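Local coordinates for protein glycerol-3-phosphate dehydrogenase [NAD(P)+] (Coxiella burnetii, PDB 3K96) that probably reduces dihydroxyacetone phosphate to sn-glycerol 3-phosphate with NADH or NADPH, supplying the precursor for phospholipid synthesis, at residues Val168-Asn181 against Arg197-Val209. Residues are numbered along the deposited sequence; the frame is centred on the assembly and turned at random.
Sequences VAANLPTAVSLASN and RFRVYKNDDMIGV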
ATOM      1  N   VAL A 168      -4.706  -8.036 -16.882  1.00 27.09           N
ATOM      2  CA  VAL A 168      -4.735  -9.491 -17.000  1.00 27.35           C
ATOM      3  C   VAL A 168      -4.959  -9.828 -18.481  1.00 27.79           C
ATOM      4  O   VAL A 168      -4.232 -10.635 -19.034  1.00 29.96           O
ATOM      5  CB  VAL A 168      -5.802 -10.131 -16.099  1.00 27.30           C
ATOM      6  CG1 VAL A 168      -6.012 -11.649 -16.462  1.00 26.23           C
ATOM      7  CG2 VAL A 168      -5.422  -9.926 -14.638  1.00 26.00           C
ATOM      8  N   ALA A 169      -5.912  -9.164 -19.131  1.00 27.82           N
ATOM      9  CA  ALA A 169      -6.176  -9.421 -20.563  1.00 28.05           C
ATOM     10  C   ALA A 169      -4.931  -9.156 -21.398  1.00 28.60           C
ATOM     11  O   ALA A 169      -4.674  -9.861 -22.383  1.00 28.21           O
ATOM     12  CB  ALA A 169      -7.359  -8.576 -21.082  1.00 26.17           C
ATOM     13  N   ALA A 170      -4.144  -8.150 -20.987  1.00 28.43           N
ATOM     14  CA  ALA A 170      -2.919  -7.794 -21.680  1.00 27.63           C
ATOM     15  C   ALA A 170      -1.783  -8.721 -21.325  1.00 27.21           C
ATOM     16  O   ALA A 170      -0.690  -8.575 -21.835  1.00 28.37           O
ATOM     17  CB  ALA A 170      -2.527  -6.307 -21.385  1.00 28.18           C
ATOM     18  N   ASN A 171      -2.035  -9.667 -20.437  1.00 26.55           N
ATOM     19  CA  ASN A 171      -1.031 -10.637 -20.031  1.00 28.45           C
ATOM     20  C   ASN A 171       0.149 -10.031 -19.253  1.00 28.42           C
ATOM     21  O   ASN A 171       1.261 -10.531 -19.334  1.00 27.56           O
ATOM     22  CB  ASN A 171      -0.516 -11.439 -21.229  1.00 30.30           C
ATOM     23  CG  ASN A 171       0.224 -12.696 -20.821  1.00 30.74           C
ATOM     24  OD1 ASN A 171      -0.183 -13.395 -19.899  1.00 36.50           O
ATOM     25  ND2 ASN A 171       1.297 -13.002 -21.528  1.00 32.33           N
ATOM     26  N   LEU A 172      -0.117  -8.959 -18.512  1.00 28.41           N
ATOM     27  CA  LEU A 172       0.882  -8.361 -17.623  1.00 29.42           C
ATOM     28  C   LEU A 172       0.930  -9.186 -16.314  1.00 29.65           C
ATOM     29  O   LEU A 172      -0.087  -9.747 -15.907  1.00 31.19           O
ATOM     30  CB  LEU A 172       0.525  -6.905 -17.342  1.00 28.27           C
ATOM     31  CG  LEU A 172       0.656  -6.005 -18.567  1.00 30.02           C
ATOM     32  CD1 LEU A 172       0.094  -4.603 -18.318  1.00 29.17           C
ATOM     33  CD2 LEU A 172       2.129  -5.929 -19.073  1.00 29.45           C
ATOM     34  N   PRO A 173       2.109  -9.274 -15.655  1.00 30.61           N
ATOM     35  CA  PRO A 173       2.253 -10.086 -14.435  1.00 30.77           C
ATOM     36  C   PRO A 173       1.245  -9.724 -13.366  1.00 30.57           C
ATOM     37  O   PRO A 173       1.091  -8.542 -13.006  1.00 31.23           O
ATOM     38  CB  PRO A 173       3.692  -9.792 -13.977  1.00 31.09           C
ATOM     39  CG  PRO A 173       4.395  -9.375 -15.207  1.00 29.88           C
ATOM     40  CD  PRO A 173       3.377  -8.594 -15.986  1.00 31.10           C
ATOM     41  N   THR A 174       0.569 -10.758 -12.876  1.00 30.65           N
ATOM     42  CA  THR A 174      -0.477 -10.629 -11.896  1.00 29.92           C
ATOM     43  C   THR A 174      -0.378 -11.762 -10.910  1.00 30.73           C
ATOM     44  O   THR A 174       0.011 -12.891 -11.283  1.00 30.35           O
ATOM     45  CB  THR A 174      -1.845 -10.695 -12.596  1.00 31.22           C
ATOM     46  OG1 THR A 174      -1.955  -9.582 -13.499  1.00 34.37           O
ATOM     47  CG2 THR A 174      -2.999 -10.658 -11.587  1.00 27.50           C
ATOM     48  N   ALA A 175      -0.712 -11.471  -9.646  1.00 29.56           N
ATOM     49  CA  ALA A 175      -0.699 -12.495  -8.598  1.00 28.66           C
ATOM     50  C   ALA A 175      -1.963 -12.367  -7.766  1.00 28.35           C
ATOM     51  O   ALA A 175      -2.331 -11.270  -7.370  1.00 27.48           O
ATOM     52  CB  ALA A 175       0.553 -12.365  -7.737  1.00 28.47           C
ATOM     53  N   VAL A 176      -2.650 -13.494  -7.534  1.00 27.59           N
ATOM     54  CA  VAL A 176      -3.871 -13.521  -6.744  1.00 26.45           C
ATOM     55  C   VAL A 176      -3.848 -14.703  -5.782  1.00 27.61           C
ATOM     56  O   VAL A 176      -3.066 -15.644  -5.946  1.00 27.07           O
ATOM     57  CB  VAL A 176      -5.145 -13.631  -7.600  1.00 27.53           C
ATOM     58  CG1 VAL A 176      -5.352 -12.379  -8.458  1.00 27.39           C
ATOM     59  CG2 VAL A 176      -5.103 -14.920  -8.471  1.00 25.17           C
ATOM     60  N   SER A 177      -4.682 -14.636  -4.751  1.00 28.59           N
ATOM     61  CA  SER A 177      -4.783 -15.734  -3.797  1.00 30.38           C
ATOM     62  C   SER A 177      -5.996 -16.580  -4.157  1.00 29.70           C
ATOM     63  O   SER A 177      -6.946 -16.095  -4.757  1.00 28.18           O
ATOM     64  CB  SER A 177      -4.948 -15.218  -2.365  1.00 31.13           C
ATOM     65  OG  SER A 177      -3.822 -14.454  -1.941  1.00 36.61           O
ATOM     66  N   LEU A 178      -5.943 -17.847  -3.787  1.00 30.01           N
ATOM     67  CA  LEU A 178      -7.071 -18.743  -3.985  1.00 29.74           C
ATOM     68  C   LEU A 178      -7.245 -19.578  -2.715  1.00 28.88           C
ATOM     69  O   LEU A 178      -6.347 -20.330  -2.321  1.00 29.56           O
ATOM     70  CB  LEU A 178      -6.865 -19.602  -5.215  1.00 30.41           C
ATOM     71  CG  LEU A 178      -8.055 -20.444  -5.639  1.00 32.72           C
ATOM     72  CD1 LEU A 178      -7.990 -20.721  -7.148  1.00 35.73           C
ATOM     73  CD2 LEU A 178      -8.156 -21.731  -4.826  1.00 32.06           C
ATOM     74  N   ALA A 179      -8.383 -19.368  -2.050  1.00 28.36           N
ATOM     75  CA  ALA A 179      -8.751 -20.071  -0.828  1.00 27.98           C
ATOM     76  C   ALA A 179      -9.950 -20.963  -1.079  1.00 27.65           C
ATOM     77  O   ALA A 179     -10.910 -20.562  -1.742  1.00 28.33           O
ATOM     78  CB  ALA A 179      -9.076 -19.080   0.296  1.00 26.48           C
ATOM     79  N   SER A 180      -9.911 -22.147  -0.491  1.00 28.71           N
ATOM     80  CA  SER A 180     -10.936 -23.136  -0.669  1.00 29.17           C
ATOM     81  C   SER A 180     -11.216 -23.940   0.585  1.00 29.47           C
ATOM     82  O   SER A 180     -10.392 -24.027   1.478  1.00 31.39           O
ATOM     83  CB  SER A 180     -10.486 -24.105  -1.765  1.00 30.03           C
ATOM     84  OG  SER A 180     -11.493 -25.059  -2.026  1.00 27.94           O
ATOM     85  N   ASN A 181     -12.401 -24.521   0.649  1.00 28.81           N
ATOM     86  CA  ASN A 181     -12.762 -25.410   1.744  1.00 29.23           C
ATOM     87  C   ASN A 181     -12.551 -26.884   1.304  1.00 29.40           C
ATOM     88  O   ASN A 181     -12.939 -27.817   2.026  1.00 29.75           O
ATOM     89  CB  ASN A 181     -14.235 -25.214   2.126  1.00 28.57           C
ATOM     90  CG  ASN A 181     -15.204 -25.739   1.051  1.00 28.12           C
ATOM     91  OD1 ASN A 181     -14.801 -26.061  -0.067  1.00 28.96           O
ATOM     92  ND2 ASN A 181     -16.495 -25.806   1.393  1.00 28.78           N
ATOM     93  N   ARG A 197       2.479 -15.625 -16.332  1.00 40.14           N
ATOM     94  CA  ARG A 197       2.157 -14.241 -15.967  1.00 40.19           C
ATOM     95  C   ARG A 197       0.962 -14.072 -15.051  1.00 39.09           C
ATOM     96  O   ARG A 197       0.761 -12.982 -14.510  1.00 39.60           O
ATOM     97  CB  ARG A 197       1.885 -13.438 -17.232  1.00 41.01           C
ATOM     98  CG  ARG A 197       2.967 -13.557 -18.262  1.00 46.34           C
ATOM     99  CD  ARG A 197       4.138 -12.652 -18.036  1.00 49.51           C
ATOM    100  NE  ARG A 197       3.898 -11.333 -18.609  1.00 53.62           N
ATOM    101  CZ  ARG A 197       4.844 -10.430 -18.834  1.00 53.74           C
ATOM    102  NH1 ARG A 197       6.110 -10.700 -18.550  1.00 55.66           N
ATOM    103  NH2 ARG A 197       4.527  -9.261 -19.362  1.00 55.75           N
ATOM    104  N   PHE A 198       0.140 -15.110 -14.922  1.00 37.04           N
ATOM    105  CA  PHE A 198      -1.027 -15.074 -14.028  1.00 35.46           C
ATOM    106  C   PHE A 198      -0.795 -16.150 -13.000  1.00 34.96           C
ATOM    107  O   PHE A 198      -0.976 -17.348 -13.274  1.00 34.71           O
ATOM    108  CB  PHE A 198      -2.335 -15.318 -14.781  1.00 35.64           C
ATOM    109  CG  PHE A 198      -3.557 -15.103 -13.939  1.00 32.79           C
ATOM    110  CD1 PHE A 198      -4.086 -13.835 -13.781  1.00 32.53           C
ATOM    111  CD2 PHE A 198      -4.148 -16.155 -13.271  1.00 31.38           C
ATOM    112  CE1 PHE A 198      -5.217 -13.625 -12.998  1.00 32.45           C
ATOM    113  CE2 PHE A 198      -5.277 -15.957 -12.493  1.00 33.16           C
ATOM    114  CZ  PHE A 198      -5.811 -14.680 -12.355  1.00 31.22           C
ATOM    115  N   ARG A 199      -0.386 -15.720 -11.815  1.00 33.98           N
ATOM    116  CA  ARG A 199      -0.004 -16.637 -10.769  1.00 34.76           C
ATOM    117  C   ARG A 199      -1.012 -16.682  -9.629  1.00 34.46           C
ATOM    118  O   ARG A 199      -1.491 -15.648  -9.163  1.00 33.24           O
ATOM    119  CB  ARG A 199       1.391 -16.272 -10.291  1.00 35.32           C
ATOM    120  CG  ARG A 199       2.361 -16.126 -11.460  1.00 36.94           C
ATOM    121  CD  ARG A 199       3.795 -15.887 -11.030  1.00 40.46           C
ATOM    122  NE  ARG A 199       4.436 -17.118 -10.582  1.00 42.03           N
ATOM    123  CZ  ARG A 199       4.926 -18.051 -11.409  1.00 45.38           C
ATOM    124  NH1 ARG A 199       5.496 -19.147 -10.920  1.00 44.62           N
ATOM    125  NH2 ARG A 199       4.840 -17.899 -12.725  1.00 46.27           N
ATOM    126  N   VAL A 200      -1.319 -17.904  -9.194  1.00 34.09           N
ATOM    127  CA  VAL A 200      -2.344 -18.152  -8.188  1.00 34.32           C
ATOM    128  C   VAL A 200      -1.730 -18.888  -7.037  1.00 34.71           C
ATOM    129  O   VAL A 200      -1.179 -19.968  -7.211  1.00 34.94           O
ATOM    130  CB  VAL A 200      -3.492 -18.998  -8.798  1.00 35.05           C
ATOM    131  CG1 VAL A 200      -4.569 -19.253  -7.783  1.00 34.60           C
ATOM    132  CG2 VAL A 200      -4.053 -18.297 -10.015  1.00 34.97           C
ATOM    133  N   TYR A 201      -1.819 -18.294  -5.858  1.00 35.06           N
ATOM    134  CA  TYR A 201      -1.220 -18.869  -4.678  1.00 34.92           C
ATOM    135  C   TYR A 201      -2.265 -19.367  -3.674  1.00 34.60           C
ATOM    136  O   TYR A 201      -3.204 -18.663  -3.351  1.00 32.77           O
ATOM    137  CB  TYR A 201      -0.286 -17.845  -4.042  1.00 35.47           C
ATOM    138  CG  TYR A 201       0.820 -17.418  -4.996  1.00 36.08           C
ATOM    139  CD1 TYR A 201       1.933 -18.234  -5.213  1.00 37.96           C
ATOM    140  CD2 TYR A 201       0.754 -16.217  -5.682  1.00 35.47           C
ATOM    141  CE1 TYR A 201       2.944 -17.858  -6.082  1.00 41.05           C
ATOM    142  CE2 TYR A 201       1.773 -15.824  -6.554  1.00 35.43           C
ATOM    143  CZ  TYR A 201       2.859 -16.654  -6.760  1.00 39.71           C
ATOM    144  OH  TYR A 201       3.879 -16.282  -7.623  1.00 40.70           O
ATOM    145  N   LYS A 202      -2.080 -20.612  -3.236  1.00 34.44           N
ATOM    146  CA  LYS A 202      -2.936 -21.263  -2.274  1.00 35.49           C
ATOM    147  C   LYS A 202      -2.963 -20.449  -0.986  1.00 36.06           C
ATOM    148  O   LYS A 202      -1.946 -19.930  -0.543  1.00 35.26           O
ATOM    149  CB  LYS A 202      -2.406 -22.668  -2.003  1.00 35.60           C
ATOM    150  CG  LYS A 202      -3.264 -23.533  -1.093  1.00 42.42           C
ATOM    151  CD  LYS A 202      -2.680 -24.959  -0.970  1.00 47.00           C
ATOM    152  CE  LYS A 202      -3.638 -25.943  -0.271  1.00 50.09           C
ATOM    153  NZ  LYS A 202      -3.786 -25.753   1.199  1.00 53.25           N
ATOM    154  N   ASN A 203      -4.147 -20.332  -0.419  1.00 36.91           N
ATOM    155  CA  ASN A 203      -4.362 -19.624   0.819  1.00 38.32           C
ATOM    156  C   ASN A 203      -5.391 -20.458   1.595  1.00 40.18           C
ATOM    157  O   ASN A 203      -6.340 -20.988   1.037  1.00 40.28           O
ATOM    158  CB  ASN A 203      -4.789 -18.177   0.528  1.00 38.98           C
ATOM    159  CG  ASN A 203      -5.218 -17.421   1.758  1.00 38.03           C
ATOM    160  OD1 ASN A 203      -6.006 -17.912   2.546  1.00 42.07           O
ATOM    161  ND2 ASN A 203      -4.754 -16.190   1.892  1.00 41.38           N
ATOM    162  N   ASP A 204      -5.155 -20.590   2.888  1.00 42.40           N
ATOM    163  CA  ASP A 204      -5.960 -21.412   3.764  1.00 44.29           C
ATOM    164  C   ASP A 204      -7.088 -20.658   4.490  1.00 43.11           C
ATOM    165  O   ASP A 204      -7.739 -21.223   5.359  1.00 44.83           O
ATOM    166  CB  ASP A 204      -5.026 -21.936   4.873  1.00 45.79           C
ATOM    167  CG  ASP A 204      -4.524 -20.795   5.827  1.00 51.28           C
ATOM    168  OD1 ASP A 204      -4.108 -19.712   5.341  1.00 54.69           O
ATOM    169  OD2 ASP A 204      -4.537 -20.986   7.069  1.00 57.77           O
ATOM    170  N   ASP A 205      -7.345 -19.412   4.128  1.00 39.95           N
ATOM    171  CA  ASP A 205      -8.271 -18.599   4.891  1.00 37.83           C
ATOM    172  C   ASP A 205      -9.374 -17.988   4.058  1.00 36.99           C
ATOM    173  O   ASP A 205      -9.381 -16.782   3.800  1.00 36.13           O
ATOM    174  CB  ASP A 205      -7.428 -17.502   5.558  1.00 36.85           C
ATOM    175  CG  ASP A 205      -8.248 -16.517   6.357  1.00 36.19           C
ATOM    176  OD1 ASP A 205      -9.364 -16.855   6.820  1.00 32.81           O
ATOM    177  OD2 ASP A 205      -7.745 -15.387   6.534  1.00 33.87           O
ATOM    178  N   MET A 206     -10.331 -18.810   3.654  1.00 35.60           N
ATOM    179  CA  MET A 206     -11.419 -18.319   2.824  1.00 34.84           C
ATOM    180  C   MET A 206     -12.153 -17.133   3.481  1.00 32.61           C
ATOM    181  O   MET A 206     -12.431 -16.123   2.846  1.00 30.84           O
ATOM    182  CB  MET A 206     -12.372 -19.464   2.514  1.00 34.23           C
ATOM    183  CG  MET A 206     -13.559 -19.110   1.684  1.00 38.75           C
ATOM    184  SD  MET A 206     -14.460 -20.602   1.095  1.00 44.72           S
ATOM    185  CE  MET A 206     -13.257 -21.379   0.105  1.00 38.69           C
ATOM    186  N   ILE A 207     -12.448 -17.244   4.755  1.00 30.86           N
ATOM    187  CA  ILE A 207     -13.200 -16.185   5.403  1.00 31.82           C
ATOM    188  C   ILE A 207     -12.425 -14.862   5.438  1.00 29.40           C
ATOM    189  O   ILE A 207     -12.993 -13.826   5.157  1.00 27.98           O
ATOM    190  CB  ILE A 207     -13.718 -16.602   6.786  1.00 32.42           C
ATOM    191  CG1 ILE A 207     -14.670 -15.552   7.310  1.00 36.61           C
ATOM    192  CG2 ILE A 207     -12.563 -16.849   7.762  1.00 36.69           C
ATOM    193  CD1 ILE A 207     -15.698 -16.112   8.247  1.00 44.79           C
ATOM    194  N   GLY A 208     -11.134 -14.916   5.713  1.00 27.81           N
ATOM    195  CA  GLY A 208     -10.322 -13.716   5.755  1.00 28.85           C
ATOM    196  C   GLY A 208     -10.245 -13.079   4.382  1.00 28.34           C
ATOM    197  O   GLY A 208     -10.349 -11.861   4.252  1.00 27.21           O
ATOM    198  N   VAL A 209     -10.060 -13.912   3.353  1.00 27.63           N
ATOM    199  CA  VAL A 209      -9.986 -13.438   1.985  1.00 26.71           C
ATOM    200  C   VAL A 209     -11.289 -12.729   1.593  1.00 28.22           C
ATOM    201  O   VAL A 209     -11.277 -11.645   0.999  1.00 27.99           O
ATOM    202  CB  VAL A 209      -9.643 -14.613   0.979  1.00 26.78           C
ATOM    203  CG1 VAL A 209      -9.848 -14.184  -0.455  1.00 21.31           C
ATOM    204  CG2 VAL A 209      -8.202 -15.095   1.197  1.00 23.78           C
TER
HETATM  205  O   HOH W   1      -2.130 -16.693  -1.402  1.00 50.55           O
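T174 N donates to R197 O in the first bond of a parallel ladder; T174 O then accepts from R199 N, and R199 O in turn receives V176 N at 2.9 Å. The alternation runs on through V176 O to Y201 N and Y201 O to L178 N. The last bond, N203 N to L178 O, is the most bent at 140°, with the donor above the carbonyl plane. CA-H...O contacts accompany the ladder, as from A175 CA to R199 O at 3.3 Å.

At the entry to the ladder, the R197 chain is bent at chi2 and chi3, which carries NE back to N171 O, 2.9 Å away. The bond is nearly straight (176°) and lies in the guanidinium plane, while P173 CD sits over one face, 3.5 Å above the plane and offset toward the rim. N171 itself closes helix 165-169 in a Schellman motif.

Strands 174-180 and 198-203 are joined through helix 183-193 as a beta-alpha-beta unit; 198-203 is an edge strand of the sheet within this chain, and 174-180 has antiparallel strand 156-160 on its other flank.

On one sheet face, the F198 ring receives T174 CG2, V168 CG1 and V176 CG2, and also meets W40, a predicted NADPH-binding residue; farther along, L178 CB presses on V200 CG1 at a tight 3.5 Å. On the other, A175 CB lies at the edge of the Y201 ring, 3.9 Å from CE2, and L264 packs against both residues.

Polar turns lead into helix 206-228. N203 OD1 accepts D205 N in an Asx turn. D205 is the helix N-cap, its OD1 accepting from G208 N, while OD2 is held by T260 and K257. A water bonded to S177 OG donates to Y201 O, giving that carbonyl a second partner besides L178 N.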